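Local coordinates for putative cytoplasmic protein (Salmonella enterica subsp. enterica serovar Typhimurium, PDB 4J32), which probably acts as a type VI secretion amidase effector (Tae4) that cleaves peptidoglycan, and is bound here by its immunity protein Tai4, at residues A[26-31]-A[61-66]; A[55-60]-A[91-96]. All blocks are in the same frame, centred on the assembly; numbering follows the deposited sequence.

Interaction 1 (A[26-31]-A[61-66]); sequences FRKVNH and MSYVLN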
loop_
_atom_site.group_PDB
_atom_site.type_symbol
_atom_site.label_atom_id
_atom_site.label_comp_id
_atom_site.label_asym_id
_atom_site.label_seq_id
_atom_site.Cartn_x
_atom_site.Cartn_y
_atom_site.Cartn_z
ATOM N N PHE A 26 23.510 23.958 15.013
ATOM C CA PHE A 26 22.844 23.350 13.839
ATOM C C PHE A 26 23.719 22.278 13.185
ATOM O O PHE A 26 23.227 21.196 12.832
ATOM C CB PHE A 26 22.443 24.413 12.814
ATOM C CG PHE A 26 21.478 23.882 11.745
ATOM C CD1 PHE A 26 20.108 24.089 11.864
ATOM C CD2 PHE A 26 21.968 23.122 10.674
ATOM C CE1 PHE A 26 19.212 23.588 10.890
ATOM C CE2 PHE A 26 21.079 22.600 9.692
ATOM C CZ PHE A 26 19.715 22.831 9.822
ATOM N N ARG A 27 25.008 22.573 13.016
ATOM C CA ARG A 27 25.935 21.626 12.430
ATOM C C ARG A 27 25.946 20.274 13.144
ATOM O O ARG A 27 26.059 19.233 12.488
ATOM C CB ARG A 27 27.349 22.226 12.389
ATOM C CG ARG A 27 28.372 21.362 11.666
ATOM C CD ARG A 27 29.753 21.996 11.689
ATOM N NE ARG A 27 29.809 23.227 10.915
ATOM C CZ ARG A 27 30.050 24.431 11.431
ATOM N NH1 ARG A 27 30.285 24.570 12.738
ATOM N NH2 ARG A 27 30.112 25.479 10.631
ATOM N N LYS A 28 25.798 20.278 14.473
ATOM C CA LYS A 28 25.843 19.028 15.253
ATOM C C LYS A 28 24.736 18.063 14.836
ATOM O O LYS A 28 24.859 16.854 15.024
ATOM C CB LYS A 28 25.727 19.283 16.759
ATOM C CG LYS A 28 26.703 20.336 17.347
ATOM C CD LYS A 28 28.150 20.207 16.893
ATOM C CE LYS A 28 28.874 19.034 17.519
ATOM N NZ LYS A 28 30.348 19.098 17.175
ATOM N N VAL A 29 23.656 18.618 14.299
ATOM C CA VAL A 29 22.510 17.805 13.871
ATOM C C VAL A 29 22.220 17.883 12.372
ATOM O O VAL A 29 21.141 17.477 11.934
ATOM C CB VAL A 29 21.226 18.125 14.719
ATOM C CG1 VAL A 29 21.418 17.672 16.169
ATOM C CG2 VAL A 29 20.858 19.633 14.651
ATOM N N ASN A 30 23.171 18.407 11.592
ATOM C CA ASN A 30 23.022 18.500 10.145
ATOM C C ASN A 30 23.380 17.168 9.479
ATOM O O ASN A 30 24.293 17.058 8.645
ATOM C CB ASN A 30 23.809 19.700 9.572
ATOM C CG ASN A 30 23.449 19.985 8.127
ATOM O OD1 ASN A 30 22.290 19.834 7.726
ATOM N ND2 ASN A 30 24.449 20.351 7.326
ATOM N N HIS A 31 22.659 16.131 9.893
ATOM C CA HIS A 31 22.892 14.773 9.417
ATOM C C HIS A 31 21.564 14.131 9.062
ATOM O O HIS A 31 20.520 14.782 9.174
ATOM C CB HIS A 31 23.598 13.948 10.500
ATOM C CG HIS A 31 24.885 14.560 10.940
ATOM N ND1 HIS A 31 26.025 14.502 10.168
ATOM C CD2 HIS A 31 25.195 15.308 12.025
ATOM C CE1 HIS A 31 27.001 15.148 10.786
ATOM N NE2 HIS A 31 26.521 15.651 11.911
ATOM N N MET A 61 15.941 22.618 14.331
ATOM C CA MET A 61 15.668 23.958 14.859
ATOM C C MET A 61 15.432 23.921 16.377
ATOM O O MET A 61 15.889 24.799 17.115
ATOM C CB MET A 61 14.499 24.595 14.106
ATOM C CG MET A 61 14.886 25.127 12.715
ATOM S SD MET A 61 16.272 26.288 12.743
ATOM C CE MET A 61 15.607 27.593 13.794
ATOM N N SER A 62 14.734 22.885 16.846
ATOM C CA SER A 62 14.557 22.706 18.290
ATOM C C SER A 62 15.906 22.531 19.008
ATOM O O SER A 62 16.151 23.116 20.069
ATOM C CB SER A 62 13.648 21.504 18.577
ATOM O OG SER A 62 12.340 21.742 18.076
ATOM N N TYR A 63 16.771 21.709 18.425
ATOM C CA TYR A 63 18.113 21.520 18.970
ATOM C C TYR A 63 18.848 22.871 19.090
ATOM O O TYR A 63 19.426 23.171 20.135
ATOM C CB TYR A 63 18.895 20.529 18.100
ATOM C CG TYR A 63 20.289 20.208 18.610
ATOM C CD1 TYR A 63 20.503 19.117 19.455
ATOM C CD2 TYR A 63 21.395 20.975 18.213
ATOM C CE1 TYR A 63 21.785 18.804 19.906
ATOM C CE2 TYR A 63 22.691 20.675 18.665
ATOM C CZ TYR A 63 22.874 19.596 19.511
ATOM O OH TYR A 63 24.135 19.255 19.964
ATOM N N VAL A 64 18.811 23.681 18.032
ATOM C CA VAL A 64 19.417 25.025 18.049
ATOM C C VAL A 64 18.914 25.853 19.237
ATOM O O VAL A 64 19.700 26.432 19.999
ATOM C CB VAL A 64 19.136 25.774 16.707
ATOM C CG1 VAL A 64 19.460 27.300 16.818
ATOM C CG2 VAL A 64 19.894 25.104 15.546
ATOM N N LEU A 65 17.600 25.920 19.393
ATOM C CA LEU A 65 17.024 26.720 20.485
ATOM C C LEU A 65 17.437 26.162 21.857
ATOM O O LEU A 65 17.857 26.909 22.762
ATOM C CB LEU A 65 15.498 26.764 20.353
ATOM C CG LEU A 65 15.010 27.456 19.059
ATOM C CD1 LEU A 65 13.546 27.120 18.825
ATOM C CD2 LEU A 65 15.220 28.969 19.146
ATOM N N ASN A 66 17.339 24.850 22.005
ATOM C CA ASN A 66 17.721 24.209 23.268
ATOM C C ASN A 66 19.181 24.413 23.579
ATOM O O ASN A 66 19.536 24.635 24.734
ATOM C CB ASN A 66 17.366 22.719 23.273
ATOM C CG ASN A 66 15.873 22.492 23.350
ATOM O OD1 ASN A 66 15.160 23.266 23.978
ATOM N ND2 ASN A 66 15.391 21.444 22.695
#
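In this NlpC/P60 papain-like fold, the end of helix 19-28 and the turn after it pack against helix 57-67 through apolar side chains, with no hydrogen bond between the two segments. Met61 comes first: its CB points away from 26-31, but its bend at chi2 (-55°) brings SD to the edge of the Phe26 ring, near its plane, 4.4 Å from CE1. Tyr63, one turn before the helix ends, holds CG anti to the backbone N (chi1 -177°), which sends the ring out toward Val29. Val29 meets it face-on, CG1 standing 3.6 Å from the centroid of the Tyr63 ring and 11° off its normal, a true CH-pi contact. A branched aliphatic side chain suits this place because its second methyl also reaches the ring, Val29 CG2 lying 3.8 Å from Tyr63 CD2. At the phenol end Lys28 CB approaches obliquely, 3.6 Å from Tyr63 OH, while the far end of the lysine turns outward and its NZ bonds a 2-ethoxyethanol, probably from the crystallisation liquor. Val64, compact enough for the closest backbone approach, puts CG2 near the plane of the Phe26 ring at its edge, 3.8 Å from Phe26 CB and equally from CD1.

Interaction 2 (A[55-60]-A[91-96]); sequences NACPIR and YRVNDM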
loop_
_atom_site.group_PDB
_atom_site.type_symbol
_atom_site.label_atom_id
_atom_site.label_comp_id
_atom_site.label_asym_id
_atom_site.label_seq_id
_atom_site.Cartn_x
_atom_site.Cartn_y
_atom_site.Cartn_z
ATOM N N ASN A 55 11.105 13.864 8.906
ATOM C CA ASN A 55 11.508 15.242 8.559
ATOM C C ASN A 55 12.258 15.866 9.742
ATOM O O ASN A 55 11.646 16.231 10.747
ATOM C CB ASN A 55 10.313 16.121 8.171
ATOM C CG ASN A 55 10.754 17.500 7.643
ATOM O OD1 ASN A 55 11.954 17.822 7.657
ATOM N ND2 ASN A 55 9.802 18.294 7.162
ATOM N N ALA A 56 13.579 15.948 9.614
ATOM C CA ALA A 56 14.417 16.453 10.725
ATOM C C ALA A 56 14.382 17.969 10.896
ATOM O O ALA A 56 14.828 18.488 11.935
ATOM C CB ALA A 56 15.857 15.941 10.584
ATOM N N CYS A 57 13.823 18.669 9.907
ATOM C CA CYS A 57 13.779 20.134 9.899
ATOM C C CYS A 57 13.414 20.753 11.282
ATOM O O CYS A 57 14.237 21.477 11.858
ATOM C CB CYS A 57 12.894 20.656 8.757
ATOM S SG CYS A 57 12.409 22.388 8.993
ATOM N N PRO A 58 12.205 20.461 11.832
ATOM C CA PRO A 58 11.872 21.122 13.096
ATOM C C PRO A 58 12.666 20.620 14.301
ATOM O O PRO A 58 12.840 21.354 15.285
ATOM C CB PRO A 58 10.368 20.833 13.268
ATOM C CG PRO A 58 10.137 19.565 12.511
ATOM C CD PRO A 58 11.083 19.643 11.323
ATOM N N ILE A 59 13.152 19.385 14.208
ATOM C CA ILE A 59 13.943 18.810 15.286
ATOM C C ILE A 59 15.306 19.500 15.322
ATOM O O ILE A 59 15.831 19.794 16.406
ATOM C CB ILE A 59 14.073 17.280 15.123
ATOM C CG1 ILE A 59 12.665 16.638 15.100
ATOM C CG2 ILE A 59 14.953 16.670 16.285
ATOM C CD1 ILE A 59 12.611 15.120 14.732
ATOM N N ARG A 60 15.879 19.780 14.147
ATOM C CA ARG A 60 17.158 20.505 14.149
ATOM C C ARG A 60 17.005 21.923 14.716
ATOM O O ARG A 60 17.846 22.375 15.493
ATOM C CB ARG A 60 17.793 20.567 12.764
ATOM C CG ARG A 60 18.092 19.209 12.088
ATOM C CD ARG A 60 18.828 19.454 10.765
ATOM N NE ARG A 60 19.081 18.204 10.052
ATOM C CZ ARG A 60 18.454 17.838 8.940
ATOM N NH1 ARG A 60 17.529 18.628 8.372
ATOM N NH2 ARG A 60 18.740 16.671 8.389
ATOM N N TYR A 91 8.254 18.624 16.470
ATOM C CA TYR A 91 8.468 17.694 15.357
ATOM C C TYR A 91 7.650 17.994 14.098
ATOM O O TYR A 91 7.768 17.284 13.086
ATOM C CB TYR A 91 8.321 16.235 15.819
ATOM C CG TYR A 91 6.980 15.878 16.460
ATOM C CD1 TYR A 91 5.892 15.526 15.675
ATOM C CD2 TYR A 91 6.816 15.886 17.852
ATOM C CE1 TYR A 91 4.658 15.168 16.245
ATOM C CE2 TYR A 91 5.595 15.519 18.435
ATOM C CZ TYR A 91 4.528 15.142 17.624
ATOM O OH TYR A 91 3.306 14.806 18.155
ATOM N N ARG A 92 6.818 19.031 14.165
ATOM C CA ARG A 92 6.070 19.516 12.999
ATOM C C ARG A 92 6.612 20.862 12.520
ATOM O O ARG A 92 6.832 21.788 13.317
ATOM C CB ARG A 92 4.575 19.642 13.311
ATOM C CG ARG A 92 3.917 18.293 13.588
ATOM C CD ARG A 92 2.407 18.441 13.901
ATOM N NE ARG A 92 1.776 17.124 13.818
ATOM C CZ ARG A 92 1.148 16.488 14.811
ATOM N NH1 ARG A 92 0.997 17.070 16.006
ATOM N NH2 ARG A 92 0.635 15.274 14.597
ATOM N N VAL A 93 6.796 20.963 11.208
ATOM C CA VAL A 93 7.228 22.201 10.567
ATOM C C VAL A 93 6.276 23.349 10.879
ATOM O O VAL A 93 6.719 24.424 11.294
ATOM C CB VAL A 93 7.370 22.030 9.037
ATOM C CG1 VAL A 93 7.712 23.407 8.381
ATOM C CG2 VAL A 93 8.498 21.003 8.760
ATOM N N ASN A 94 4.974 23.118 10.730
ATOM C CA ASN A 94 3.985 24.163 10.952
ATOM C C ASN A 94 4.074 24.684 12.399
ATOM O O ASN A 94 3.900 25.880 12.660
ATOM C CB ASN A 94 2.573 23.657 10.622
ATOM C CG ASN A 94 2.212 23.808 9.133
ATOM O OD1 ASN A 94 2.884 24.534 8.380
ATOM N ND2 ASN A 94 1.107 23.153 8.709
ATOM N N ASP A 95 4.318 23.759 13.333
ATOM C CA ASP A 95 4.431 24.107 14.755
ATOM C C ASP A 95 5.686 24.920 15.023
ATOM O O ASP A 95 5.640 25.902 15.759
ATOM C CB ASP A 95 4.426 22.859 15.659
ATOM C CG ASP A 95 3.029 22.316 15.900
ATOM O OD1 ASP A 95 2.023 22.971 15.496
ATOM O OD2 ASP A 95 2.928 21.230 16.506
ATOM N N MET A 96 6.788 24.550 14.390
ATOM C CA MET A 96 8.040 25.279 14.589
ATOM C C MET A 96 7.900 26.692 14.063
ATOM O O MET A 96 8.333 27.659 14.719
ATOM C CB MET A 96 9.229 24.582 13.916
ATOM C CG MET A 96 10.541 25.409 13.988
ATOM S SD MET A 96 11.050 25.946 15.650
ATOM C CE MET A 96 11.342 24.402 16.514
HETATM O O HOH W 1 9.623 15.339 12.378
#
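Pro58, in the first turn of helix 57-67, drives its ring against the start of helix 93-103. Its CB lies 4.0 Å from Met96 CB and also meets the carbonyl of Arg92, the N-cap residue. CG presses closest, 3.3 Å from Tyr91 O, and CD ends against Val93 CG2 at 3.9 Å. Proline suits the place: the first turn of a helix does not need its missing N-H, and the compact ring lets the backbones come near. Val93 holds CG2 anti to its carbonyl carbon; that methyl also touches Asn55 ND2 at 3.4 Å, the two side chains crossing at about a right angle. Asn55, with CG anti to the backbone N, turns its other end back to cap the helix: OD1 accepts from Cys57 N at 3.0 Å, the donor standing above the carbonyl plane. Met96, bent at chi2 and chi3, brings CE to Pro58 O. One water joins the segments, donating to both Asn55 O and Tyr91 O. With no direct hydrogen bond, the segments meet by van der Waals contacts and this water, while Arg92 NE and NH1 bond the carbonyls of Leu44 and Gln49 of the Tai4 chain, and Val93 and Asn94 N-H the carboxylate of its Glu45.

Overall arrangement
Helix 57-67 is common to both contacts, whose centres lie about 11 Å apart: interaction 2 uses its beginning and interaction 1 its later turns. Along the chain the segments alternate, 26-31, 55-60, 61-66 and 91-96, so this one helix ties helix 19-28 to helix 93-103. Arg60 links the two directly, its NE and NH2 placed to hydrogen-bond Val29 O and His31 O, while its CD packs on Phe26 CZ. Met96 CE also reaches Ser62 OG. Both contacts are buried near the centre of the chain, and Phe26 and Met61 extend the packing to strand 138-143 of the four-stranded sheet. Tai4 touches interaction 2 but not interaction 1.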